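Local coordinates for protein glutathione S-transferase (Xanthomonas axonopodis pv. citri, PDB 6NV6) that binds glutathione and, as a theta-class glutathione transferase, probably conjugates it to electrophilic substrates, at residues V15-W20 against G166-A171; R142-L147 against P180-L185. One frame throughout, in Å; residues are numbered along the deposited sequence.

Interaction 1 (V15-W20 against G166-A171)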
loop_
_atom_site.group_PDB
_atom_site.type_symbol
_atom_site.label_atom_id
_atom_site.label_comp_id
_atom_site.label_asym_id
_atom_site.label_seq_id
_atom_site.Cartn_x
_atom_site.Cartn_y
_atom_site.Cartn_z
ATOM N N VAL A 15 -5.908 3.324 -3.824
ATOM C CA VAL A 15 -5.689 4.651 -4.379
ATOM C C VAL A 15 -4.446 5.276 -3.753
ATOM O O VAL A 15 -3.667 5.961 -4.430
ATOM C CB VAL A 15 -6.958 5.508 -4.170
ATOM C CG1 VAL A 15 -6.761 6.935 -4.678
ATOM C CG2 VAL A 15 -8.183 4.848 -4.828
ATOM N N ARG A 16 -4.212 5.012 -2.464
ATOM C CA ARG A 16 -2.983 5.478 -1.831
ATOM C C ARG A 16 -1.759 4.947 -2.559
ATOM O O ARG A 16 -0.783 5.677 -2.764
ATOM C CB ARG A 16 -2.943 5.042 -0.370
ATOM C CG ARG A 16 -3.819 5.846 0.563
ATOM C CD ARG A 16 -3.785 5.241 1.967
ATOM N NE ARG A 16 -4.583 6.013 2.910
ATOM C CZ ARG A 16 -5.636 5.541 3.566
ATOM N NH1 ARG A 16 -6.010 4.278 3.402
ATOM N NH2 ARG A 16 -6.305 6.335 4.389
ATOM N N LYS A 17 -1.794 3.667 -2.942
ATOM C CA LYS A 17 -0.710 3.067 -3.714
ATOM C C LYS A 17 -0.368 3.908 -4.929
ATOM O O LYS A 17 0.811 4.126 -5.242
ATOM C CB LYS A 17 -1.108 1.676 -4.193
ATOM C CG LYS A 17 -1.195 0.604 -3.149
ATOM C CD LYS A 17 -1.375 -0.704 -3.875
ATOM C CE LYS A 17 -2.181 -1.699 -3.094
ATOM N NZ LYS A 17 -2.692 -2.704 -4.050
ATOM N N ALA A 18 -1.392 4.380 -5.635
ATOM C CA ALA A 18 -1.157 5.115 -6.864
ATOM C C ALA A 18 -0.707 6.542 -6.581
ATOM O O ALA A 18 0.222 7.035 -7.230
ATOM C CB ALA A 18 -2.425 5.102 -7.718
ATOM N N LEU A 19 -1.345 7.213 -5.608
ATOM C CA LEU A 19 -0.957 8.581 -5.265
ATOM C C LEU A 19 0.475 8.623 -4.775
ATOM O O LEU A 19 1.263 9.481 -5.194
ATOM C CB LEU A 19 -1.890 9.154 -4.200
ATOM C CG LEU A 19 -3.333 9.145 -4.689
ATOM C CD1 LEU A 19 -4.325 9.450 -3.585
ATOM C CD2 LEU A 19 -3.486 10.094 -5.868
ATOM N N TRP A 20 0.839 7.675 -3.916
ATOM C CA TRP A 20 2.204 7.619 -3.418
ATOM C C TRP A 20 3.200 7.426 -4.563
ATOM O O TRP A 20 4.243 8.091 -4.612
ATOM C CB TRP A 20 2.306 6.495 -2.387
ATOM C CG TRP A 20 3.657 6.306 -1.797
ATOM C CD1 TRP A 20 4.707 7.175 -1.838
ATOM C CD2 TRP A 20 4.108 5.161 -1.070
ATOM N NE1 TRP A 20 5.780 6.639 -1.187
ATOM C CE2 TRP A 20 5.436 5.406 -0.694
ATOM C CE3 TRP A 20 3.511 3.953 -0.695
ATOM C CZ2 TRP A 20 6.191 4.476 0.045
ATOM C CZ3 TRP A 20 4.254 3.038 0.045
ATOM C CH2 TRP A 20 5.577 3.299 0.401
ATOM N N GLY A 166 3.143 -1.138 1.813
ATOM C CA GLY A 166 3.375 0.105 2.528
ATOM C C GLY A 166 2.134 0.971 2.630
ATOM O O GLY A 166 1.945 1.676 3.626
ATOM N N SER A 167 1.267 0.924 1.616
ATOM C CA SER A 167 0.045 1.717 1.668
ATOM C C SER A 167 -0.992 1.102 2.598
ATOM O O SER A 167 -1.821 1.828 3.161
ATOM C CB SER A 167 -0.527 1.902 0.261
ATOM O OG SER A 167 0.483 2.208 -0.686
ATOM N N PHE A 168 -0.972 -0.222 2.770
ATOM C CA PHE A 168 -1.848 -0.841 3.762
ATOM C C PHE A 168 -1.320 -0.633 5.172
ATOM O O PHE A 168 -2.104 -0.385 6.098
ATOM C CB PHE A 168 -1.993 -2.340 3.501
ATOM C CG PHE A 168 -2.959 -2.685 2.404
ATOM C CD1 PHE A 168 -4.307 -2.817 2.665
ATOM C CD2 PHE A 168 -2.511 -2.898 1.110
ATOM C CE1 PHE A 168 -5.194 -3.147 1.649
ATOM C CE2 PHE A 168 -3.394 -3.225 0.093
ATOM C CZ PHE A 168 -4.745 -3.347 0.369
ATOM N N ILE A 169 0.005 -0.710 5.347
ATOM C CA ILE A 169 0.571 -0.774 6.691
ATOM C C ILE A 169 0.385 0.534 7.441
ATOM O O ILE A 169 0.508 0.561 8.676
ATOM C CB ILE A 169 2.055 -1.179 6.640
ATOM C CG1 ILE A 169 2.356 -2.151 7.775
ATOM C CG2 ILE A 169 2.955 0.038 6.708
ATOM C CD1 ILE A 169 1.738 -3.513 7.560
ATOM N N TYR A 170 0.076 1.619 6.728
ATOM C CA TYR A 170 -0.395 2.823 7.398
ATOM C C TYR A 170 -1.688 2.542 8.163
ATOM O O TYR A 170 -1.810 2.867 9.350
ATOM C CB TYR A 170 -0.594 3.943 6.377
ATOM C CG TYR A 170 -1.264 5.166 6.962
ATOM C CD1 TYR A 170 -0.636 5.913 7.953
ATOM C CD2 TYR A 170 -2.525 5.572 6.530
ATOM C CE1 TYR A 170 -1.232 7.022 8.488
ATOM C CE2 TYR A 170 -3.132 6.687 7.066
ATOM C CZ TYR A 170 -2.475 7.407 8.042
ATOM O OH TYR A 170 -3.068 8.522 8.576
ATOM N N ALA A 171 -2.662 1.919 7.498
ATOM C CA ALA A 171 -3.897 1.561 8.186
ATOM C C ALA A 171 -3.620 0.625 9.354
ATOM O O ALA A 171 -4.150 0.818 10.455
ATOM C CB ALA A 171 -4.881 0.925 7.203
#
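K17 and S167 have the nearest CA atoms, 5.6 Å apart, in a buried helix-helix contact. The axes of 15-20 and 166-171 come within 9.2 Å and make an angle of 122° between their N-to-C directions, and no hydrogen bond passes between the segments. S167 points at the first helix, its CB and OG lying among R16, K17 and W20. S167 OG lies 3.4 Å from K17 CG, and at 3.5 Å from W20 CE3 it sits at the edge of the indole, in the ring plane. Its polar need is met within its own helix, by I163 O. W20 CZ3 packs obliquely on G166 C, 3.9 Å away, while W20 NE1 is bonded to E24. The helix pair forms part of the interface between the two domains of the glutathione transferase fold: 13-25 belongs to the thioredoxin-like N-terminal domain, 163-174 to the all-helical C-terminal domain. On one flank the R16 chain runs extended from CG to NE and crosses Y170 at about a right angle. Y170 CD2 stands over the rim of one guanidinium face, whereas R16 NH2 meets the edge of the phenol ring, 4.2 Å from CE2, the two planes being 64° apart. T204 ties this pair together, its OG1 bonded to R16 NH2 and its backbone O to Y170 OH. On the other flank F168 starts away from the first helix, but its ring swings back until CE2 reaches K17 CE at 3.7 Å; K17 NZ turns away from the ring and is hydrogen-bonded to N14 OD1 and N69 OD1.

Interaction 2 (R142-L147 against P180-L185)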
loop_
_atom_site.group_PDB
_atom_site.type_symbol
_atom_site.label_atom_id
_atom_site.label_comp_id
_atom_site.label_asym_id
_atom_site.label_seq_id
_atom_site.Cartn_x
_atom_site.Cartn_y
_atom_site.Cartn_z
ATOM N N ARG A 142 5.083 -12.725 8.469
ATOM C CA ARG A 142 5.912 -13.155 7.348
ATOM C C ARG A 142 6.677 -11.977 6.750
ATOM O O ARG A 142 7.879 -12.080 6.470
ATOM C CB ARG A 142 5.048 -13.840 6.289
ATOM C CG ARG A 142 4.567 -15.245 6.666
ATOM C CD ARG A 142 3.418 -15.680 5.763
ATOM N NE ARG A 142 2.585 -16.727 6.355
ATOM C CZ ARG A 142 1.483 -17.221 5.789
ATOM N NH1 ARG A 142 1.074 -16.774 4.610
ATOM N NH2 ARG A 142 0.791 -18.171 6.398
ATOM N N ALA A 143 5.999 -10.848 6.544
ATOM C CA ALA A 143 6.698 -9.663 6.072
ATOM C C ALA A 143 7.712 -9.181 7.106
ATOM O O ALA A 143 8.823 -8.757 6.749
ATOM C CB ALA A 143 5.678 -8.578 5.740
ATOM N N ASP A 144 7.339 -9.234 8.392
ATOM C CA ASP A 144 8.261 -8.881 9.465
ATOM C C ASP A 144 9.523 -9.722 9.392
ATOM O O ASP A 144 10.625 -9.226 9.650
ATOM C CB ASP A 144 7.588 -9.054 10.827
ATOM C CG ASP A 144 8.506 -8.679 11.990
ATOM O OD1 ASP A 144 9.234 -9.561 12.501
ATOM O OD2 ASP A 144 8.515 -7.496 12.395
ATOM N N ALA A 145 9.381 -10.996 9.037
ATOM C CA ALA A 145 10.551 -11.855 8.908
ATOM C C ALA A 145 11.406 -11.454 7.711
ATOM O O ALA A 145 12.641 -11.491 7.778
ATOM C CB ALA A 145 10.112 -13.308 8.798
ATOM N N ALA A 146 10.771 -11.067 6.603
ATOM C CA ALA A 146 11.549 -10.642 5.447
ATOM C C ALA A 146 12.256 -9.323 5.716
ATOM O O ALA A 146 13.361 -9.089 5.207
ATOM C CB ALA A 146 10.649 -10.529 4.216
ATOM N N LEU A 147 11.647 -8.462 6.527
ATOM C CA LEU A 147 12.244 -7.180 6.863
ATOM C C LEU A 147 13.234 -7.286 8.006
ATOM O O LEU A 147 13.804 -6.268 8.413
ATOM C CB LEU A 147 11.145 -6.171 7.190
ATOM C CG LEU A 147 10.299 -5.800 5.959
ATOM C CD1 LEU A 147 9.010 -5.121 6.387
ATOM C CD2 LEU A 147 11.101 -4.921 4.961
ATOM N N PRO A 180 0.189 -7.250 17.486
ATOM C CA PRO A 180 1.325 -8.021 17.991
ATOM C C PRO A 180 2.635 -7.299 17.709
ATOM O O PRO A 180 2.747 -6.478 16.795
ATOM C CB PRO A 180 1.230 -9.328 17.206
ATOM C CG PRO A 180 0.666 -8.895 15.896
ATOM C CD PRO A 180 -0.328 -7.801 16.221
ATOM N N GLU A 181 3.643 -7.618 18.513
ATOM C CA GLU A 181 4.945 -6.977 18.369
ATOM C C GLU A 181 5.622 -7.491 17.100
ATOM O O GLU A 181 5.964 -8.673 17.002
ATOM C CB GLU A 181 5.798 -7.237 19.608
ATOM C CG GLU A 181 5.768 -6.114 20.639
ATOM C CD GLU A 181 6.825 -5.050 20.395
ATOM O OE1 GLU A 181 7.387 -5.013 19.271
ATOM O OE2 GLU A 181 7.091 -4.255 21.334
ATOM N N LEU A 182 5.805 -6.609 16.116
ATOM C CA LEU A 182 6.492 -6.943 14.868
ATOM C C LEU A 182 7.502 -5.843 14.567
ATOM O O LEU A 182 7.219 -4.911 13.800
ATOM C CB LEU A 182 5.506 -7.118 13.717
ATOM C CG LEU A 182 4.467 -8.229 13.865
ATOM C CD1 LEU A 182 3.355 -8.003 12.853
ATOM C CD2 LEU A 182 5.109 -9.611 13.711
ATOM N N PRO A 183 8.714 -5.945 15.118
ATOM C CA PRO A 183 9.582 -4.764 15.212
ATOM C C PRO A 183 10.309 -4.433 13.925
ATOM O O PRO A 183 10.659 -3.267 13.705
ATOM C CB PRO A 183 10.572 -5.149 16.323
ATOM C CG PRO A 183 10.088 -6.509 16.838
ATOM C CD PRO A 183 9.361 -7.123 15.708
ATOM N N HIS A 184 10.582 -5.429 13.083
ATOM C CA HIS A 184 11.174 -5.109 11.788
ATOM C C HIS A 184 10.139 -4.459 10.880
ATOM O O HIS A 184 10.415 -3.442 10.228
ATOM C CB HIS A 184 11.788 -6.360 11.160
ATOM C CG HIS A 184 12.705 -7.094 12.088
ATOM N ND1 HIS A 184 14.076 -6.956 12.039
ATOM C CD2 HIS A 184 12.445 -7.940 13.115
ATOM C CE1 HIS A 184 14.622 -7.696 12.989
ATOM N NE2 HIS A 184 13.654 -8.301 13.655
ATOM N N LEU A 185 8.928 -5.020 10.854
ATOM C CA LEU A 185 7.818 -4.370 10.175
ATOM C C LEU A 185 7.668 -2.923 10.621
ATOM O O LEU A 185 7.475 -2.030 9.793
ATOM C CB LEU A 185 6.532 -5.149 10.445
ATOM C CG LEU A 185 5.312 -4.672 9.664
ATOM C CD1 LEU A 185 5.387 -5.118 8.192
ATOM C CD2 LEU A 185 4.036 -5.156 10.346
HETATM O O HOH W 1 12.982 -3.546 9.075
#
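D144, near the C-terminal end of helix 126-146, presents its carboxylate to the first turn of helix 183-193, where L185 N donates to D144 OD2 at 2.9 Å in a nearly straight bond (173°). The N-H comes from above the carboxylate plane, 39° out of it. H184 N adds a second, weak bond to the same oxygen, bent to 120°, so OD2 serves two consecutive backbone donors. P183 N also lies close to OD2 but, as a proline nitrogen, has no hydrogen to give. D144 CG is anti to the backbone N, which carries CG toward this turn. L182 holds the N-cap position, yet its side chain has no acceptor; it turns CB and CD2 against D144 instead, CD2 lying 3.8 Å from D144 CB. D144 OD1 lies 3.6 Å from H184 CD2, obliquely to the imidazole, with carboxylate and imidazole planes steeply inclined to one another. A water donates to both L147 O and H184 O, bridging the L147 carbonyl and the H184 carbonyl of helix 183-193. Beneath the polar layer L147 CD1 meets L185 CD1 at 4.0 Å, and A143 CB also packs on L185 CD1; L165 touches A143, and I169 and F173 touch L185, so helix 163-174 backs this apolar side. The two N-H groups at the start of helix 183-193 would favour the ionised form of D144, whereas the nearby L182 O, which cannot donate, would oppose it.

From the N terminus the segments come in the order 15-20, 142-147, 166-171, 180-185, so the two contacts cross and neither nests in the other. Interaction 1 closes a loop of 145 residues, taking in most of the N-terminal sheet and helices 68-79, 88-118 and 126-146, and joins the two domains. Interaction 2 closes a shorter loop of 32 residues that contains helix 163-174, and ties helix 126-146 to helix 183-193 within the C-terminal domain. They lie about 18 Å apart, centre to centre, but I169 CD1 touches L185 CD2 at 4.0 Å. Helix 163-174 thus connects the buried interdomain contact to the outer, partly buried contact.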